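Local coordinates for manganese-binding protein (Chlamydia trachomatis, PDB 6NSI) that binds iron, manganese and nickel ions, with a preference for ferrous iron, and delivers them to the membrane permease of an ABC importer, at residues Y3-N8 / D46-S51; S16-D21 / D137-E142; Q52-N57 / E72-V77; S155-K160 / E279-T284; E224-E229 / Q248-A253. All coordinates share one frame; numbering follows the deposited sequence.

Contact 1 (Y3-N8 / D46-S51); sequences YVLSMN and DRMAMS
Tyr3 and Leu5 of strand 3-6 meet the C-terminal end of helix 44-50, which packs on the four-stranded parallel alpha/beta sheet of the N-terminal lobe. Strand 3-6 is an inner strand of that sheet. Strand 3-6 and helix residues 46-50 run at 132° between their N-to-C directions, their axes 8.0 Å apart at closest approach.

From CB outward, Leu5 packs beside the helix end. Its CB meets Ser51 OG at 3.3 Å. At the tip of the chain, CD2 of Leu5 reaches Met48 CG at 3.6 Å. Ser51 OG is held by Arg47 O, one turn back, at 2.8 Å, so this hydroxyl turns to its own helix while its flank lies against Leu5. The guanidinium of Arg47 pairs with Asp44.

Tyr3 CB lies near Met50 O, and its ring meets the Met50 side chain. Met50 CG lies between its backbone N and carbonyl carbon (chi1 85°), which sets this CG against Tyr3 CD2 at 4.0 Å. The next atom, Met50 SD, sits over the centre of the Tyr3 ring, 4.0 Å above its plane. This is a Met-aromatic contact on the ring face. On the other side of the sheet, Val4 rests on Phe55. A water joins the two backbones: it accepts from Tyr3 N at 3.1 Å and donates to Met50 O at 2.8 Å.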
# COMPACT_ATOMS: atom_id res chain seq x y z
N TYR A 3 -2.59 -21.41 -14.10
CA TYR A 3 -2.00 -20.08 -13.90
C TYR A 3 -3.02 -19.12 -13.31
O TYR A 3 -4.16 -19.05 -13.79
CB TYR A 3 -1.48 -19.49 -15.22
CG TYR A 3 -0.19 -20.12 -15.69
CD1 TYR A 3 1.03 -19.75 -15.14
CD2 TYR A 3 -0.20 -21.09 -16.69
CE1 TYR A 3 2.21 -20.32 -15.58
CE2 TYR A 3 0.98 -21.67 -17.14
CZ TYR A 3 2.18 -21.28 -16.58
OH TYR A 3 3.35 -21.85 -17.02
N VAL A 4 -2.60 -18.37 -12.30
CA VAL A 4 -3.38 -17.28 -11.73
C VAL A 4 -2.53 -16.01 -11.77
O VAL A 4 -1.34 -16.05 -11.44
CB VAL A 4 -3.84 -17.61 -10.30
CG1 VAL A 4 -4.37 -16.35 -9.61
CG2 VAL A 4 -4.89 -18.70 -10.34
N LEU A 5 -3.13 -14.90 -12.19
CA LEU A 5 -2.42 -13.65 -12.41
C LEU A 5 -2.78 -12.65 -11.31
O LEU A 5 -3.96 -12.44 -11.00
CB LEU A 5 -2.76 -13.05 -13.78
CG LEU A 5 -2.04 -11.73 -14.11
CD1 LEU A 5 -0.55 -11.91 -14.09
CD2 LEU A 5 -2.46 -11.12 -15.43
N SER A 6 -1.75 -12.03 -10.73
CA SER A 6 -1.92 -10.91 -9.82
C SER A 6 -1.30 -9.66 -10.44
O SER A 6 -0.23 -9.73 -11.06
CB SER A 6 -1.27 -11.19 -8.46
OG SER A 6 -1.87 -12.28 -7.80
N MET A 7 -1.97 -8.52 -10.27
CA MET A 7 -1.47 -7.29 -10.89
C MET A 7 -0.11 -6.87 -10.32
O MET A 7 0.76 -6.41 -11.07
CB MET A 7 -2.49 -6.17 -10.72
CG MET A 7 -3.62 -6.21 -11.76
SD MET A 7 -2.99 -6.12 -13.46
CE MET A 7 -2.04 -4.61 -13.39
N ASN A 8 0.10 -7.04 -9.01
CA ASN A 8 1.31 -6.53 -8.36
C ASN A 8 1.71 -7.49 -7.23
O ASN A 8 1.02 -8.48 -6.95
CB ASN A 8 1.08 -5.11 -7.84
CG ASN A 8 -0.04 -5.02 -6.80
OD1 ASN A 8 -0.01 -5.70 -5.76
ND2 ASN A 8 -1.02 -4.17 -7.06
N ASP A 46 -0.89 -12.02 -23.16
CA ASP A 46 -0.84 -13.48 -23.11
C ASP A 46 -0.84 -13.99 -21.67
O ASP A 46 -1.38 -15.07 -21.40
CB ASP A 46 0.39 -14.00 -23.84
CG ASP A 46 0.44 -13.55 -25.29
OD1 ASP A 46 -0.62 -13.52 -25.96
OD2 ASP A 46 1.56 -13.23 -25.75
N ARG A 47 -0.23 -13.24 -20.75
CA ARG A 47 -0.28 -13.62 -19.34
C ARG A 47 -1.72 -13.60 -18.84
O ARG A 47 -2.15 -14.50 -18.10
CB ARG A 47 0.60 -12.68 -18.51
CG ARG A 47 2.07 -12.90 -18.76
CD ARG A 47 2.95 -11.77 -18.24
NE ARG A 47 4.36 -12.11 -18.44
CZ ARG A 47 5.19 -11.47 -19.26
NH1 ARG A 47 4.78 -10.42 -19.96
NH2 ARG A 47 6.45 -11.88 -19.35
N MET A 48 -2.50 -12.60 -19.27
CA MET A 48 -3.92 -12.59 -18.93
C MET A 48 -4.65 -13.74 -19.61
O MET A 48 -5.50 -14.40 -18.99
CB MET A 48 -4.53 -11.25 -19.33
CG MET A 48 -4.01 -10.05 -18.51
SD MET A 48 -4.70 -8.50 -19.13
CE MET A 48 -3.82 -7.31 -18.07
N ALA A 49 -4.31 -14.00 -20.87
CA ALA A 49 -5.03 -15.00 -21.65
C ALA A 49 -4.86 -16.40 -21.07
O ALA A 49 -5.82 -17.17 -20.99
CB ALA A 49 -4.57 -14.95 -23.11
N MET A 50 -3.64 -16.76 -20.66
CA MET A 50 -3.41 -18.08 -20.08
C MET A 50 -3.87 -18.21 -18.62
O MET A 50 -3.86 -19.33 -18.10
CB MET A 50 -1.92 -18.45 -20.17
CG MET A 50 -1.08 -17.92 -19.02
SD MET A 50 0.70 -18.13 -19.29
CE MET A 50 0.96 -17.08 -20.72
N SER A 51 -4.27 -17.12 -17.97
CA SER A 51 -4.60 -17.17 -16.55
C SER A 51 -6.07 -17.50 -16.31
O SER A 51 -6.94 -17.28 -17.16
CB SER A 51 -4.26 -15.83 -15.89
OG SER A 51 -2.87 -15.76 -15.66
O HOH W 1 -4.36 -21.65 -16.62

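Contact 2 (S16-D21 / D137-E142); sequences SRITGD and DQILSE
Arg17 reaches across from helix 9-19 and lays one face of its guanidinium over Ile139 of helix 129-154. Ile139 CB stands 3.7 Å above the guanidinium plane, offset toward its rim. The closest approach of this pair is from Ile139 CD1 to Arg17 NH2, at 3.5 Å. The arginine chain is folded rather than extended, and the two side chains cross obliquely.

Glu142 comes to the edge of the same guanidinium. Its CD lies in the guanidinium plane, and the Arg17 and Glu142 side chains cross at about a right angle. The carboxylate is turned 38° from the guanidinium. Arg17 NH2 forms a salt bridge with Glu142 OE1 at 2.8 Å, and Glu142 OE2 is almost as near to that nitrogen, at 2.9 Å. This is a helix-helix contact between the short N-terminal helix and the long helix 129-154. Such a lobe-linking helix is characteristic of this solute-binding family.

Gln138 secures the carboxylate from within its own helix. Its NE2 donates to Glu142 OE1 at 2.9 Å, using the anti lone pair of that oxygen. OE1 is thus gripped from both helices. Beside the polar pair, Ile18 CG1 makes a loose contact with Ile139 CG2 at 4.5 Å. Ile18 also packs on Met117, Ala118 and Leu121 of helix 107-124, and on Phe132.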
# COMPACT_ATOMS: atom_id res chain seq x y z
N SER A 16 -0.25 -16.31 -3.45
CA SER A 16 0.65 -17.47 -3.49
C SER A 16 0.66 -18.22 -2.17
O SER A 16 0.88 -19.44 -2.15
CB SER A 16 2.06 -17.02 -3.86
OG SER A 16 2.07 -16.35 -5.11
N ARG A 17 0.43 -17.51 -1.06
CA ARG A 17 0.37 -18.16 0.25
C ARG A 17 -0.90 -18.98 0.41
O ARG A 17 -0.88 -20.04 1.05
CB ARG A 17 0.47 -17.12 1.38
CG ARG A 17 1.90 -16.74 1.80
CD ARG A 17 2.52 -17.79 2.72
NE ARG A 17 2.39 -17.49 4.15
CZ ARG A 17 1.60 -18.16 5.00
NH1 ARG A 17 0.85 -19.16 4.57
NH2 ARG A 17 1.55 -17.81 6.29
N ILE A 18 -2.01 -18.52 -0.16
CA ILE A 18 -3.24 -19.30 -0.11
C ILE A 18 -3.12 -20.56 -0.96
O ILE A 18 -3.55 -21.64 -0.55
CB ILE A 18 -4.45 -18.46 -0.54
CG1 ILE A 18 -4.70 -17.34 0.46
CG2 ILE A 18 -5.69 -19.34 -0.69
CD1 ILE A 18 -5.65 -16.29 -0.06
N THR A 19 -2.54 -20.44 -2.16
CA THR A 19 -2.54 -21.56 -3.09
C THR A 19 -1.37 -22.52 -2.89
O THR A 19 -1.51 -23.71 -3.19
CB THR A 19 -2.52 -21.08 -4.55
OG1 THR A 19 -1.34 -20.31 -4.82
CG2 THR A 19 -3.76 -20.26 -4.88
N GLY A 20 -0.24 -22.03 -2.40
CA GLY A 20 0.97 -22.84 -2.37
C GLY A 20 1.27 -23.48 -3.72
O GLY A 20 1.15 -22.86 -4.77
N ASP A 21 1.73 -24.72 -3.70
CA ASP A 21 2.17 -25.42 -4.94
C ASP A 21 1.05 -25.73 -5.94
O ASP A 21 1.40 -25.94 -7.09
CB ASP A 21 2.72 -26.80 -4.58
CG ASP A 21 4.23 -26.90 -4.61
OD1 ASP A 21 4.88 -25.88 -4.42
OD2 ASP A 21 4.74 -28.01 -4.80
N ASP A 137 -6.37 -19.60 6.42
CA ASP A 137 -6.43 -19.51 7.87
C ASP A 137 -5.08 -19.14 8.46
O ASP A 137 -4.99 -18.30 9.36
CB ASP A 137 -6.91 -20.83 8.46
CG ASP A 137 -8.33 -21.16 8.07
OD1 ASP A 137 -9.05 -20.23 7.62
OD2 ASP A 137 -8.73 -22.33 8.22
N GLN A 138 -4.02 -19.76 7.95
CA GLN A 138 -2.69 -19.50 8.50
C GLN A 138 -2.24 -18.07 8.22
O GLN A 138 -1.85 -17.35 9.14
CB GLN A 138 -1.69 -20.51 7.95
CG GLN A 138 -0.38 -20.55 8.73
CD GLN A 138 -0.59 -20.55 10.25
OE1 GLN A 138 -1.48 -21.22 10.77
NE2 GLN A 138 0.25 -19.79 10.96
N ILE A 139 -2.30 -17.63 6.95
CA ILE A 139 -1.78 -16.30 6.65
C ILE A 139 -2.64 -15.23 7.30
O ILE A 139 -2.13 -14.22 7.81
CB ILE A 139 -1.63 -16.09 5.13
CG1 ILE A 139 -0.94 -14.74 4.85
CG2 ILE A 139 -2.96 -16.20 4.41
CD1 ILE A 139 0.32 -14.55 5.69
N LEU A 140 -3.96 -15.44 7.34
CA LEU A 140 -4.85 -14.46 7.94
C LEU A 140 -4.56 -14.26 9.43
O LEU A 140 -4.61 -13.13 9.93
CB LEU A 140 -6.31 -14.87 7.75
CG LEU A 140 -6.89 -14.61 6.36
CD1 LEU A 140 -8.24 -15.35 6.20
CD2 LEU A 140 -7.04 -13.12 6.14
N SER A 141 -4.26 -15.34 10.16
CA SER A 141 -3.94 -15.18 11.57
C SER A 141 -2.54 -14.60 11.76
O SER A 141 -2.28 -13.92 12.76
CB SER A 141 -4.07 -16.51 12.31
OG SER A 141 -3.07 -17.39 11.86
N GLU A 142 -1.64 -14.88 10.83
CA GLU A 142 -0.33 -14.24 10.87
C GLU A 142 -0.45 -12.74 10.63
O GLU A 142 0.24 -11.94 11.28
CB GLU A 142 0.60 -14.90 9.86
CG GLU A 142 1.17 -16.24 10.31
CD GLU A 142 1.95 -16.95 9.22
OE1 GLU A 142 1.80 -18.19 9.07
OE2 GLU A 142 2.72 -16.28 8.50

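Contact 3 (Q52-N57 / E72-V77); sequences QLIFCN and EGNPKV
This contact pairs strand 54-56 with the start of strand 77-79, the outermost strand on this side of the four-stranded parallel sheet. Ile54 and Val77 form the parallel bridge, with their CA atoms 4.6 Å apart. Ile54 N donates to Lys76 O at 2.8 Å with an almost straight N-H...O angle of 172°. Two CA-H...O contacts flank this bond. Val77 CA lies 3.2 Å from Ile54 O, while Leu53 CA approaches the same Lys76 O more loosely.

The side chains of Ile54 and Val77 project from the same face. Ile54 CB and Val77 CG2 are 4.3 Å apart, a loose contact. Val77 CG1 is nearer to Cys56 SG, at 3.7 Å. Ile54, Cys56 and Val77 all rest on Leu71 of helix 65-71, which covers this face and makes the right-handed beta-alpha-beta crossover from one strand to the next.

A turn leads into the second strand. Asn74 begins a type I beta turn that ends at Val77, and its OD1 accepts from Lys76 N at 2.8 Å in an Asx turn. Asn74 ND2 bonds to His70 O and also lies near the Ile54 CD1 methyl. Lys76 is extended beyond CG. Its CB packs beside Ile54 CG1, and its CG lies 4.0 Å from Gln52 O. At the far end, Lys76 NZ donates to the carbonyl oxygens of Ser51 and Met48.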
# COMPACT_ATOMS: atom_id res chain seq x y z
N GLN A 52 -6.35 -18.04 -15.12
CA GLN A 52 -7.72 -18.39 -14.74
C GLN A 52 -8.41 -17.28 -13.97
O GLN A 52 -9.65 -17.20 -13.98
CB GLN A 52 -7.74 -19.67 -13.89
CG GLN A 52 -7.19 -20.91 -14.58
CD GLN A 52 -7.89 -21.24 -15.89
OE1 GLN A 52 -9.12 -21.18 -15.99
NE2 GLN A 52 -7.10 -21.58 -16.91
N LEU A 53 -7.63 -16.45 -13.27
CA LEU A 53 -8.14 -15.36 -12.45
C LEU A 53 -7.12 -14.23 -12.54
O LEU A 53 -5.92 -14.49 -12.58
CB LEU A 53 -8.32 -15.79 -10.99
CG LEU A 53 -9.46 -16.73 -10.59
CD1 LEU A 53 -9.32 -17.16 -9.13
CD2 LEU A 53 -10.81 -16.06 -10.83
N ILE A 54 -7.61 -12.99 -12.57
CA ILE A 54 -6.76 -11.79 -12.58
C ILE A 54 -7.13 -10.95 -11.37
O ILE A 54 -8.22 -10.36 -11.32
CB ILE A 54 -6.94 -10.97 -13.87
CG1 ILE A 54 -6.52 -11.80 -15.08
CG2 ILE A 54 -6.14 -9.67 -13.77
CD1 ILE A 54 -6.88 -11.14 -16.41
N PHE A 55 -6.21 -10.87 -10.41
CA PHE A 55 -6.45 -10.16 -9.16
C PHE A 55 -5.96 -8.71 -9.27
O PHE A 55 -4.77 -8.46 -9.49
CB PHE A 55 -5.77 -10.89 -8.00
CG PHE A 55 -6.51 -12.13 -7.55
CD1 PHE A 55 -6.06 -13.39 -7.90
CD2 PHE A 55 -7.66 -12.02 -6.77
CE1 PHE A 55 -6.74 -14.53 -7.48
CE2 PHE A 55 -8.34 -13.16 -6.34
CZ PHE A 55 -7.88 -14.41 -6.70
N CYS A 56 -6.90 -7.76 -9.14
CA CYS A 56 -6.65 -6.33 -9.24
C CYS A 56 -6.90 -5.64 -7.91
O CYS A 56 -7.72 -6.10 -7.10
CB CYS A 56 -7.55 -5.67 -10.28
SG CYS A 56 -7.42 -6.43 -11.88
N ASN A 57 -6.22 -4.51 -7.71
CA ASN A 57 -6.46 -3.69 -6.53
C ASN A 57 -7.77 -2.93 -6.64
O ASN A 57 -8.48 -2.76 -5.64
CB ASN A 57 -5.32 -2.69 -6.33
CG ASN A 57 -5.42 -1.95 -5.02
OD1 ASN A 57 -4.94 -2.44 -4.01
ND2 ASN A 57 -6.04 -0.76 -5.02
N GLU A 72 -11.48 -4.04 -17.75
CA GLU A 72 -12.87 -3.63 -17.65
C GLU A 72 -13.74 -4.59 -18.47
O GLU A 72 -13.52 -4.76 -19.67
CB GLU A 72 -13.03 -2.18 -18.12
CG GLU A 72 -12.53 -1.16 -17.07
CD GLU A 72 -12.44 0.29 -17.57
OE1 GLU A 72 -12.52 0.53 -18.80
OE2 GLU A 72 -12.26 1.20 -16.72
N GLY A 73 -14.69 -5.24 -17.81
CA GLY A 73 -15.55 -6.21 -18.47
C GLY A 73 -14.97 -7.61 -18.59
O GLY A 73 -15.61 -8.48 -19.20
N ASN A 74 -13.80 -7.85 -18.03
CA ASN A 74 -13.15 -9.15 -18.09
C ASN A 74 -13.69 -10.04 -16.97
O ASN A 74 -13.50 -9.70 -15.79
CB ASN A 74 -11.65 -8.98 -17.97
CG ASN A 74 -10.90 -10.24 -18.30
OD1 ASN A 74 -11.31 -11.33 -17.93
ND2 ASN A 74 -9.78 -10.09 -19.01
N PRO A 75 -14.34 -11.16 -17.29
CA PRO A 75 -14.88 -12.03 -16.22
C PRO A 75 -13.81 -12.64 -15.33
O PRO A 75 -14.15 -13.10 -14.23
CB PRO A 75 -15.63 -13.12 -17.00
CG PRO A 75 -15.74 -12.62 -18.41
CD PRO A 75 -14.59 -11.70 -18.64
N LYS A 76 -12.54 -12.67 -15.75
CA LYS A 76 -11.47 -13.17 -14.89
C LYS A 76 -11.10 -12.20 -13.77
O LYS A 76 -10.39 -12.60 -12.84
CB LYS A 76 -10.21 -13.44 -15.71
CG LYS A 76 -10.35 -14.48 -16.78
CD LYS A 76 -9.05 -14.66 -17.54
CE LYS A 76 -9.23 -15.73 -18.61
NZ LYS A 76 -8.05 -15.87 -19.50
N VAL A 77 -11.51 -10.93 -13.84
CA VAL A 77 -11.00 -9.93 -12.91
C VAL A 77 -11.68 -10.07 -11.55
O VAL A 77 -12.92 -10.12 -11.46
CB VAL A 77 -11.18 -8.51 -13.47
CG1 VAL A 77 -10.91 -7.49 -12.39
CG2 VAL A 77 -10.25 -8.27 -14.66

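Contact 4 (S155-K160 / E279-T284); sequences STIPEK and EELGGT
A Schellman motif ends helix 266-280, and the loop after helix 129-154 packs against it. Gly282 is the C-prime residue with positive phi. Its N bonds to Glu279 O, and Gly283 N bonds to Thr278 O. Gly283 lies right against the loop: its CA is 3.2 Å from Thr156 OG1 and 3.8 Å from Ile157 N. The lack of a side chain permits this approach, since a CB here would clash with both atoms.

Thr156 supplies the hydrogen bond of the contact. Its chi1 of 70° puts OG1 between the backbone N and the carbonyl carbon, where it faces Thr284 N. It accepts from Thr284 N at 2.7 Å, with an N-H...O angle of 161°. The same hydroxyl is bonded to Ser153 O, so it ties the chain beyond one helix to the end of another.

Ile157 lies across Leu281. Its CG2 touches Leu281 CB and Leu281 O, each at 3.6 Å, and its CD1 approaches Leu281 CB from farther off. Pro158 CD lies 3.6 Å from both Leu281 O and Gly282 O. A water donates to Gly282 O at 3.0 Å and only weakly to Thr156 O.

Leu281 O is also bonded to Asn161 ND2. Deeper in, Ile157 packs on Ile277 of helix 266-280 and on Leu179. The contact thus joins the exit of helix 129-154, just before strand 164-165, to the end of helix 266-280.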
# COMPACT_ATOMS: atom_id res chain seq x y z
N SER A 155 2.56 2.72 18.34
CA SER A 155 2.03 3.44 19.50
C SER A 155 3.11 3.98 20.41
O SER A 155 2.81 4.83 21.26
CB SER A 155 1.11 2.53 20.30
OG SER A 155 -0.17 2.55 19.71
N THR A 156 4.36 3.53 20.26
CA THR A 156 5.45 4.02 21.08
C THR A 156 6.04 5.33 20.55
O THR A 156 6.83 5.99 21.25
CB THR A 156 6.56 2.95 21.20
OG1 THR A 156 7.22 2.80 19.94
CG2 THR A 156 5.98 1.58 21.62
N ILE A 157 5.71 5.71 19.32
CA ILE A 157 6.10 7.01 18.79
C ILE A 157 5.50 8.10 19.67
O ILE A 157 4.27 8.15 19.80
CB ILE A 157 5.62 7.18 17.34
CG1 ILE A 157 6.27 6.14 16.44
CG2 ILE A 157 5.86 8.65 16.85
CD1 ILE A 157 5.70 6.13 15.02
N PRO A 158 6.30 8.97 20.28
CA PRO A 158 5.73 10.10 21.04
C PRO A 158 4.71 10.85 20.19
O PRO A 158 4.94 11.12 19.01
CB PRO A 158 6.95 10.97 21.35
CG PRO A 158 8.12 10.04 21.27
CD PRO A 158 7.78 9.03 20.22
N GLU A 159 3.58 11.17 20.82
CA GLU A 159 2.50 11.85 20.10
C GLU A 159 2.98 13.14 19.42
O GLU A 159 2.50 13.48 18.34
CB GLU A 159 1.36 12.16 21.06
CG GLU A 159 0.16 12.84 20.41
CD GLU A 159 -0.91 13.24 21.42
OE1 GLU A 159 -0.56 13.71 22.54
OE2 GLU A 159 -2.11 13.08 21.08
N LYS A 160 3.92 13.87 20.04
CA LYS A 160 4.44 15.08 19.40
C LYS A 160 5.19 14.79 18.09
O LYS A 160 5.45 15.72 17.32
CB LYS A 160 5.38 15.82 20.37
CG LYS A 160 6.70 15.07 20.64
CD LYS A 160 7.75 15.91 21.36
CE LYS A 160 9.08 15.15 21.39
NZ LYS A 160 10.03 15.63 22.43
N GLU A 279 11.26 3.75 14.41
CA GLU A 279 12.57 4.16 14.92
C GLU A 279 12.85 5.63 14.63
O GLU A 279 13.36 6.36 15.49
CB GLU A 279 13.67 3.28 14.32
CG GLU A 279 13.87 1.96 15.04
CD GLU A 279 14.90 1.07 14.36
OE1 GLU A 279 15.53 1.53 13.37
OE2 GLU A 279 15.07 -0.08 14.81
N GLU A 280 12.54 6.08 13.41
CA GLU A 280 12.92 7.44 13.04
C GLU A 280 12.07 8.49 13.74
O GLU A 280 12.56 9.60 14.00
CB GLU A 280 12.84 7.63 11.52
CG GLU A 280 13.84 6.76 10.75
CD GLU A 280 15.23 7.38 10.66
OE1 GLU A 280 16.01 6.95 9.78
OE2 GLU A 280 15.54 8.30 11.46
N LEU A 281 10.80 8.17 14.05
CA LEU A 281 9.92 9.09 14.77
C LEU A 281 10.04 8.96 16.30
O LEU A 281 9.29 9.62 17.04
CB LEU A 281 8.47 8.89 14.32
CG LEU A 281 8.30 9.31 12.84
CD1 LEU A 281 6.85 9.22 12.43
CD2 LEU A 281 8.80 10.71 12.63
N GLY A 282 10.97 8.15 16.79
CA GLY A 282 11.32 8.18 18.20
C GLY A 282 10.71 7.09 19.05
O GLY A 282 10.85 7.14 20.28
N GLY A 283 10.04 6.11 18.44
CA GLY A 283 9.47 4.99 19.16
C GLY A 283 10.46 3.86 19.35
O GLY A 283 11.66 3.96 19.05
N THR A 284 9.94 2.74 19.85
CA THR A 284 10.74 1.53 20.07
C THR A 284 9.99 0.34 19.50
O THR A 284 8.82 0.12 19.84
CB THR A 284 11.04 1.31 21.56
OG1 THR A 284 11.64 2.49 22.11
CG2 THR A 284 11.97 0.11 21.76
O HOH W 2 9.77 6.43 22.97

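Contact 5 (E224-E229 / Q248-A253); sequences EVVFLE and QKIRLA
Val225 and Val226 pair with Arg251 and Leu252 as two short parallel strands, and three backbone bonds tie them. Helix 235-242 links the strands, making a beta-alpha-beta unit of the C-terminal lobe. Glu224 O accepts from Arg251 N at 3.0 Å. Arg251 O then accepts from Val226 N at 3.0 Å, and Val226 O from Ala253 N at 2.8 Å. Waters add to this ladder at both ends. One donates to Glu224 O and accepts weakly from Arg251 NH1. The other accepts from Leu228 N and donates to Ala253 O, both at 2.9 Å.

The Arg251 guanidinium lies flat over Val225, with Val225 CB 3.8 Å above the centre of its plane. Its chain is extended from CG to NE. Glu224 OE1 is 4.1 Å from Arg251 NH1, beyond salt-bridge range. The firm partner of the arginine is Glu280, which takes NH2 in a salt bridge.

On this face Val225 CG2 and Phe227 CD2 close round the Ala253 CB methyl, with Phe227 CD2 at 3.4 Å from it. On the other face Val226 CG1 meets Ile250 CD1 at 3.7 Å. Leu252 lies against Val226 and Leu228 there. Glu229 OE1 is hydrogen-bonded to His168 ND1 and Ser259 OG, so Glu229 is a second-shell residue that probably helps orient this iron ligand.

Helix 266-280 lies on the face of Val225, Phe227 and Ala253. Val241 of helix 235-242 packs against Val226 and Leu252 on the opposite face, where Ile218 of helix 208-221 also touches Val226.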
# COMPACT_ATOMS: atom_id res chain seq x y z
N GLU A 224 11.28 16.33 12.32
CA GLU A 224 12.73 16.28 12.24
C GLU A 224 13.24 15.38 11.13
O GLU A 224 14.42 15.49 10.75
CB GLU A 224 13.32 15.80 13.57
CG GLU A 224 12.94 16.65 14.76
CD GLU A 224 13.25 15.92 16.07
OE1 GLU A 224 14.34 15.33 16.19
OE2 GLU A 224 12.37 15.91 16.96
N VAL A 225 12.39 14.51 10.59
CA VAL A 225 12.81 13.55 9.58
C VAL A 225 11.69 13.38 8.55
O VAL A 225 10.50 13.47 8.88
CB VAL A 225 13.20 12.20 10.25
CG1 VAL A 225 12.10 11.75 11.18
CG2 VAL A 225 13.53 11.14 9.20
N VAL A 226 12.09 13.17 7.30
CA VAL A 226 11.18 12.91 6.20
C VAL A 226 11.61 11.60 5.54
O VAL A 226 12.76 11.18 5.64
CB VAL A 226 11.17 14.07 5.19
CG1 VAL A 226 10.86 15.39 5.90
CG2 VAL A 226 12.53 14.18 4.50
N PHE A 227 10.68 10.95 4.84
CA PHE A 227 10.89 9.59 4.35
C PHE A 227 10.89 9.54 2.83
O PHE A 227 9.84 9.72 2.20
CB PHE A 227 9.83 8.65 4.91
CG PHE A 227 9.87 8.52 6.42
CD1 PHE A 227 9.21 9.45 7.23
CD2 PHE A 227 10.56 7.47 7.02
CE1 PHE A 227 9.22 9.32 8.62
CE2 PHE A 227 10.58 7.33 8.44
CZ PHE A 227 9.92 8.26 9.22
N LEU A 228 12.04 9.19 2.25
CA LEU A 228 12.13 8.83 0.84
C LEU A 228 11.44 7.50 0.60
O LEU A 228 11.34 6.66 1.49
CB LEU A 228 13.60 8.69 0.43
CG LEU A 228 14.43 9.96 0.65
CD1 LEU A 228 15.92 9.62 0.58
CD2 LEU A 228 14.07 10.95 -0.41
N GLU A 229 10.99 7.30 -0.65
CA GLU A 229 10.39 6.04 -1.08
C GLU A 229 11.20 5.44 -2.21
O GLU A 229 11.66 6.15 -3.11
CB GLU A 229 8.93 6.21 -1.54
CG GLU A 229 8.02 6.82 -0.49
CD GLU A 229 6.78 7.47 -1.11
OE1 GLU A 229 6.37 7.04 -2.21
OE2 GLU A 229 6.22 8.40 -0.47
N GLN A 248 17.38 24.91 12.03
CA GLN A 248 16.23 24.00 12.10
C GLN A 248 16.59 22.61 11.59
O GLN A 248 16.70 22.39 10.39
CB GLN A 248 15.05 24.56 11.30
CG GLN A 248 13.74 23.87 11.61
CD GLN A 248 12.84 23.72 10.39
OE1 GLN A 248 12.07 24.62 10.05
NE2 GLN A 248 12.94 22.57 9.72
N LYS A 249 16.73 21.66 12.51
CA LYS A 249 17.21 20.33 12.13
C LYS A 249 16.15 19.56 11.34
O LYS A 249 14.98 19.51 11.73
CB LYS A 249 17.62 19.56 13.39
CG LYS A 249 18.96 20.03 13.94
CD LYS A 249 19.36 19.29 15.19
CE LYS A 249 19.83 20.26 16.25
NZ LYS A 249 21.29 20.15 16.54
N ILE A 250 16.59 18.96 10.23
CA ILE A 250 15.74 18.17 9.33
C ILE A 250 16.64 17.23 8.52
O ILE A 250 17.66 17.65 7.96
CB ILE A 250 14.89 19.07 8.41
CG1 ILE A 250 14.04 18.21 7.49
CG2 ILE A 250 15.77 19.96 7.55
CD1 ILE A 250 13.12 17.27 8.21
N ARG A 251 16.28 15.96 8.46
CA ARG A 251 17.10 14.97 7.80
C ARG A 251 16.21 14.02 7.02
O ARG A 251 14.99 13.98 7.21
CB ARG A 251 17.93 14.18 8.82
CG ARG A 251 17.04 13.41 9.79
CD ARG A 251 17.79 12.91 11.00
NE ARG A 251 17.08 11.76 11.57
CZ ARG A 251 16.22 11.84 12.57
NH1 ARG A 251 15.94 13.01 13.16
NH2 ARG A 251 15.62 10.73 13.00
N LEU A 252 16.84 13.25 6.13
CA LEU A 252 16.19 12.15 5.44
C LEU A 252 16.29 10.89 6.30
O LEU A 252 17.31 10.67 6.95
CB LEU A 252 16.85 11.89 4.08
CG LEU A 252 17.06 13.02 3.06
CD1 LEU A 252 18.05 12.57 1.98
CD2 LEU A 252 15.73 13.46 2.42
N ALA A 253 15.23 10.08 6.29
CA ALA A 253 15.29 8.82 7.01
C ALA A 253 16.40 7.95 6.44
O ALA A 253 16.77 8.07 5.27
CB ALA A 253 13.95 8.10 6.94
O HOH W 3 16.78 16.06 12.14
O HOH W 4 14.41 8.06 3.55

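Contacts 1 and 3 lie on the opposite side of the chain's centre from contacts 4 and 5. Contacts 1 and 3 share the four-stranded N-terminal sheet, their centres about 9 Å apart. Contact 2, about 19 Å from contact 1 between centres, brings helix 129-154 onto helix 9-19. Contacts 4 and 5 have centres about 14 Å apart and meet through the Glu280-Arg251 salt bridge. Along the chain, the segments of contacts 1 and 2 alternate, and contact 3 falls within the span of contact 2. All three close before contact 4 opens, and contact 5 falls within its span. Helix 129-154 runs from contact 2 to contact 4, joining the two halves that hold the iron.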